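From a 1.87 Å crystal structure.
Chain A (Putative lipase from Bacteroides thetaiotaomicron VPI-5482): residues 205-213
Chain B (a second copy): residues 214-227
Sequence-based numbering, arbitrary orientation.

Chain A, residues 205-213: AGNIWGIPV
Chain B, residues 214-227: IDFNAVTGMNPMVE

A helix of chain A that begins before this stretch, followed here from Ala A205, meets the short helix of chain B that starts at Phe B216 and the loop beyond it, burying 498 Å² in total. The backbones approach closely: CA of Gly A210 lies 4.1 Å from CA of Ala B218, and CA of Pro A212 lies 4.4 Å from CA of Val B219.

Polar contact is concentrated at two asparagines. Asn A207 (chi1 m, chi2 132°) points sideways, but its amide ND2 reaches across to donate to Asp B215 OD2 at 2.8 Å and Asn B217 OD1 at 3.1 Å, with a weak bond to Asp B215 OD1 at 3.2 Å. Asp B215 (t), the N-cap residue, and Asn B217 (t) thus converge on one nitrogen; both Asp B215 oxygens, Asn A207 OD1 and Asn B217 ND2 also find partners elsewhere in the structure. Asn B223 (t, chi2 -16°) points toward chain A: its ND2 donates to Trp A209 O at 2.9 Å, while its OD1 accepts from Met B225 N at 2.8 Å within the type I turn of Asn B223 to Val B226. Each end of this amide thus has a hydrogen-bonding partner.

Gly A210 (phi/psi 76/66) and Gly B221 (70/17) have positive phi, which favours glycine; at Gly A210 a CB would also lie only 3.5 Å from Asn B217 O. Gly A210 CA approaches Asn B217 O at 3.5 Å, and Gly B221 CA approaches Gly A210 O at 3.2 Å, both as CA-H...O contacts. Although Ile A211 N is 3.2 Å from Ala B218 O, the angle is poor; Ile A211 N instead donates to Gly A206 O at 3.0 Å, and Ala B218 O accepts from Gly B221 N at 3.1 Å.

Apolar contacts are looser: Val B226 CG2 lies 4.3 Å from Trp A209 CZ3 at the ring edge, and Pro A212 CB lies 4.4 Å from Val B219 CG1.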

# COMPACT_ATOMS: atom_id res chain seq x y z
N ALA A 205 -14.37 12.59 -17.82
CA ALA A 205 -14.50 13.33 -19.07
C ALA A 205 -14.12 14.80 -18.91
O ALA A 205 -13.74 15.45 -19.88
CB ALA A 205 -15.94 13.21 -19.60
N GLY A 206 -14.22 15.31 -17.69
CA GLY A 206 -13.87 16.70 -17.44
C GLY A 206 -12.48 17.05 -17.96
O GLY A 206 -12.32 18.03 -18.69
N ASN A 207 -11.48 16.26 -17.58
CA ASN A 207 -10.11 16.50 -18.03
C ASN A 207 -9.86 15.95 -19.42
O ASN A 207 -9.13 16.54 -20.21
CB ASN A 207 -9.11 15.87 -17.05
CG ASN A 207 -8.97 16.65 -15.76
OD1 ASN A 207 -9.03 16.08 -14.68
ND2 ASN A 207 -8.78 17.96 -15.88
N ILE A 208 -10.46 14.80 -19.73
CA ILE A 208 -10.28 14.20 -21.04
C ILE A 208 -10.75 15.13 -22.16
O ILE A 208 -10.07 15.27 -23.18
CB ILE A 208 -11.04 12.87 -21.16
CG1 ILE A 208 -10.44 11.83 -20.20
CG2 ILE A 208 -10.99 12.36 -22.60
CD1 ILE A 208 -11.23 10.54 -20.10
N TRP A 209 -11.90 15.77 -21.96
CA TRP A 209 -12.44 16.66 -22.98
C TRP A 209 -12.38 18.16 -22.71
O TRP A 209 -12.62 18.97 -23.61
CB TRP A 209 -13.89 16.27 -23.29
CG TRP A 209 -13.99 15.02 -24.09
CD1 TRP A 209 -14.20 13.75 -23.63
CD2 TRP A 209 -13.80 14.90 -25.51
NE1 TRP A 209 -14.15 12.85 -24.67
CE2 TRP A 209 -13.90 13.53 -25.83
CE3 TRP A 209 -13.54 15.83 -26.53
CZ2 TRP A 209 -13.76 13.06 -27.14
CZ3 TRP A 209 -13.40 15.36 -27.83
CH2 TRP A 209 -13.51 13.99 -28.13
N GLY A 210 -12.04 18.54 -21.48
CA GLY A 210 -11.97 19.95 -21.15
C GLY A 210 -13.38 20.51 -20.99
O GLY A 210 -13.83 21.35 -21.76
N ILE A 211 -14.07 20.04 -19.96
CA ILE A 211 -15.43 20.49 -19.73
C ILE A 211 -15.72 20.41 -18.23
O ILE A 211 -15.31 19.46 -17.57
CB ILE A 211 -16.43 19.62 -20.54
CG1 ILE A 211 -17.83 20.24 -20.50
CG2 ILE A 211 -16.45 18.19 -20.00
CD1 ILE A 211 -18.81 19.58 -21.48
N PRO A 212 -16.43 21.41 -17.68
CA PRO A 212 -16.73 21.35 -16.25
C PRO A 212 -17.75 20.27 -15.91
O PRO A 212 -18.67 20.00 -16.69
CB PRO A 212 -17.23 22.76 -15.95
CG PRO A 212 -17.88 23.17 -17.24
CD PRO A 212 -16.90 22.67 -18.27
N VAL A 213 -17.58 19.66 -14.75
CA VAL A 213 -18.49 18.62 -14.30
C VAL A 213 -18.89 18.91 -12.86
O VAL A 213 -18.04 19.18 -12.03
CB VAL A 213 -17.83 17.22 -14.35
CG1 VAL A 213 -18.80 16.17 -13.80
CG2 VAL A 213 -17.42 16.88 -15.77
N ILE B 214 -7.28 24.83 -8.80
CA ILE B 214 -8.42 25.07 -9.66
C ILE B 214 -8.13 24.31 -10.95
O ILE B 214 -7.14 24.58 -11.62
CB ILE B 214 -8.59 26.57 -9.98
CG1 ILE B 214 -9.00 27.33 -8.72
CG2 ILE B 214 -9.64 26.76 -11.08
CD1 ILE B 214 -9.09 28.83 -8.89
N ASP B 215 -8.98 23.34 -11.28
CA ASP B 215 -8.76 22.54 -12.48
C ASP B 215 -9.16 23.27 -13.75
O ASP B 215 -10.13 22.93 -14.41
CB ASP B 215 -9.51 21.21 -12.38
CG ASP B 215 -9.02 20.19 -13.38
OD1 ASP B 215 -8.03 20.49 -14.09
OD2 ASP B 215 -9.60 19.09 -13.44
N PHE B 216 -8.36 24.29 -14.07
CA PHE B 216 -8.56 25.13 -15.24
C PHE B 216 -8.65 24.29 -16.51
O PHE B 216 -9.40 24.62 -17.44
CB PHE B 216 -7.38 26.11 -15.34
CG PHE B 216 -7.79 27.53 -15.61
CD1 PHE B 216 -8.88 28.09 -14.96
CD2 PHE B 216 -7.04 28.32 -16.48
CE1 PHE B 216 -9.23 29.43 -15.17
CE2 PHE B 216 -7.38 29.66 -16.70
CZ PHE B 216 -8.48 30.21 -16.04
N ASN B 217 -7.90 23.19 -16.55
CA ASN B 217 -7.90 22.30 -17.70
C ASN B 217 -9.33 21.89 -18.07
O ASN B 217 -9.69 21.81 -19.24
CB ASN B 217 -7.04 21.05 -17.39
CG ASN B 217 -7.04 20.04 -18.52
OD1 ASN B 217 -7.89 19.16 -18.59
ND2 ASN B 217 -6.07 20.18 -19.43
N ALA B 218 -10.15 21.66 -17.05
CA ALA B 218 -11.53 21.26 -17.28
C ALA B 218 -12.54 22.41 -17.24
O ALA B 218 -13.32 22.58 -18.18
CB ALA B 218 -11.94 20.19 -16.26
N VAL B 219 -12.52 23.21 -16.18
CA VAL B 219 -13.50 24.28 -16.03
C VAL B 219 -13.55 25.40 -17.07
O VAL B 219 -14.60 26.02 -17.24
CB VAL B 219 -13.42 24.93 -14.63
CG1 VAL B 219 -13.73 23.88 -13.56
CG2 VAL B 219 -12.05 25.54 -14.40
N THR B 220 -12.46 25.65 -17.78
CA THR B 220 -12.49 26.70 -18.80
C THR B 220 -13.36 26.27 -19.98
O THR B 220 -13.90 27.11 -20.71
CB THR B 220 -11.08 27.01 -19.34
OG1 THR B 220 -10.52 25.83 -19.92
CG2 THR B 220 -10.17 27.53 -18.23
N GLY B 221 -13.50 24.96 -20.15
CA GLY B 221 -14.31 24.42 -21.24
C GLY B 221 -13.67 24.65 -22.60
O GLY B 221 -14.34 24.52 -23.63
N MSE B 222 -12.38 24.97 -22.61
CA MSE B 222 -11.66 25.25 -23.85
C MSE B 222 -10.75 24.11 -24.32
O MSE B 222 -9.75 23.80 -23.67
CB MSE B 222 -10.82 26.52 -23.68
CG MSE B 222 -11.64 27.81 -23.68
SE MSE B 222 -10.74 29.32 -22.86
CE MSE B 222 -9.02 29.19 -23.77
N ASN B 223 -11.10 23.50 -25.45
CA ASN B 223 -10.32 22.40 -25.99
C ASN B 223 -10.02 22.63 -27.47
O ASN B 223 -10.88 22.41 -28.32
CB ASN B 223 -11.08 21.08 -25.84
CG ASN B 223 -10.24 19.88 -26.19
OD1 ASN B 223 -9.19 20.01 -26.83
ND2 ASN B 223 -10.69 18.70 -25.79
N PRO B 224 -8.79 23.05 -27.81
CA PRO B 224 -8.41 23.29 -29.20
C PRO B 224 -8.43 22.04 -30.07
O PRO B 224 -8.31 22.12 -31.30
CB PRO B 224 -7.02 23.90 -29.08
CG PRO B 224 -6.46 23.23 -27.87
CD PRO B 224 -7.64 23.27 -26.91
N MSE B 225 -8.57 20.88 -29.45
CA MSE B 225 -8.63 19.63 -30.20
C MSE B 225 -9.95 19.55 -30.96
O MSE B 225 -10.11 18.75 -31.88
CB MSE B 225 -8.46 18.43 -29.26
CG MSE B 225 -7.04 18.30 -28.70
SE MSE B 225 -5.67 18.10 -30.08
CE MSE B 225 -5.89 16.20 -30.40
N VAL B 226 -10.91 20.39 -30.56
CA VAL B 226 -12.19 20.47 -31.27
C VAL B 226 -12.06 21.78 -32.05
O VAL B 226 -12.10 22.86 -31.46
CB VAL B 226 -13.39 20.56 -30.30
CG1 VAL B 226 -14.68 20.68 -31.09
CG2 VAL B 226 -13.43 19.33 -29.39
N GLU B 227 -11.90 21.67 -33.36
CA GLU B 227 -11.69 22.84 -34.22
C GLU B 227 -12.65 24.01 -34.06
O GLU B 227 -12.24 25.16 -34.22
CB GLU B 227 -11.64 22.40 -35.69
CG GLU B 227 -10.58 21.34 -35.97
CD GLU B 227 -10.11 21.34 -37.41
OE1 GLU B 227 -10.96 21.35 -38.32
OE2 GLU B 227 -8.88 21.31 -37.63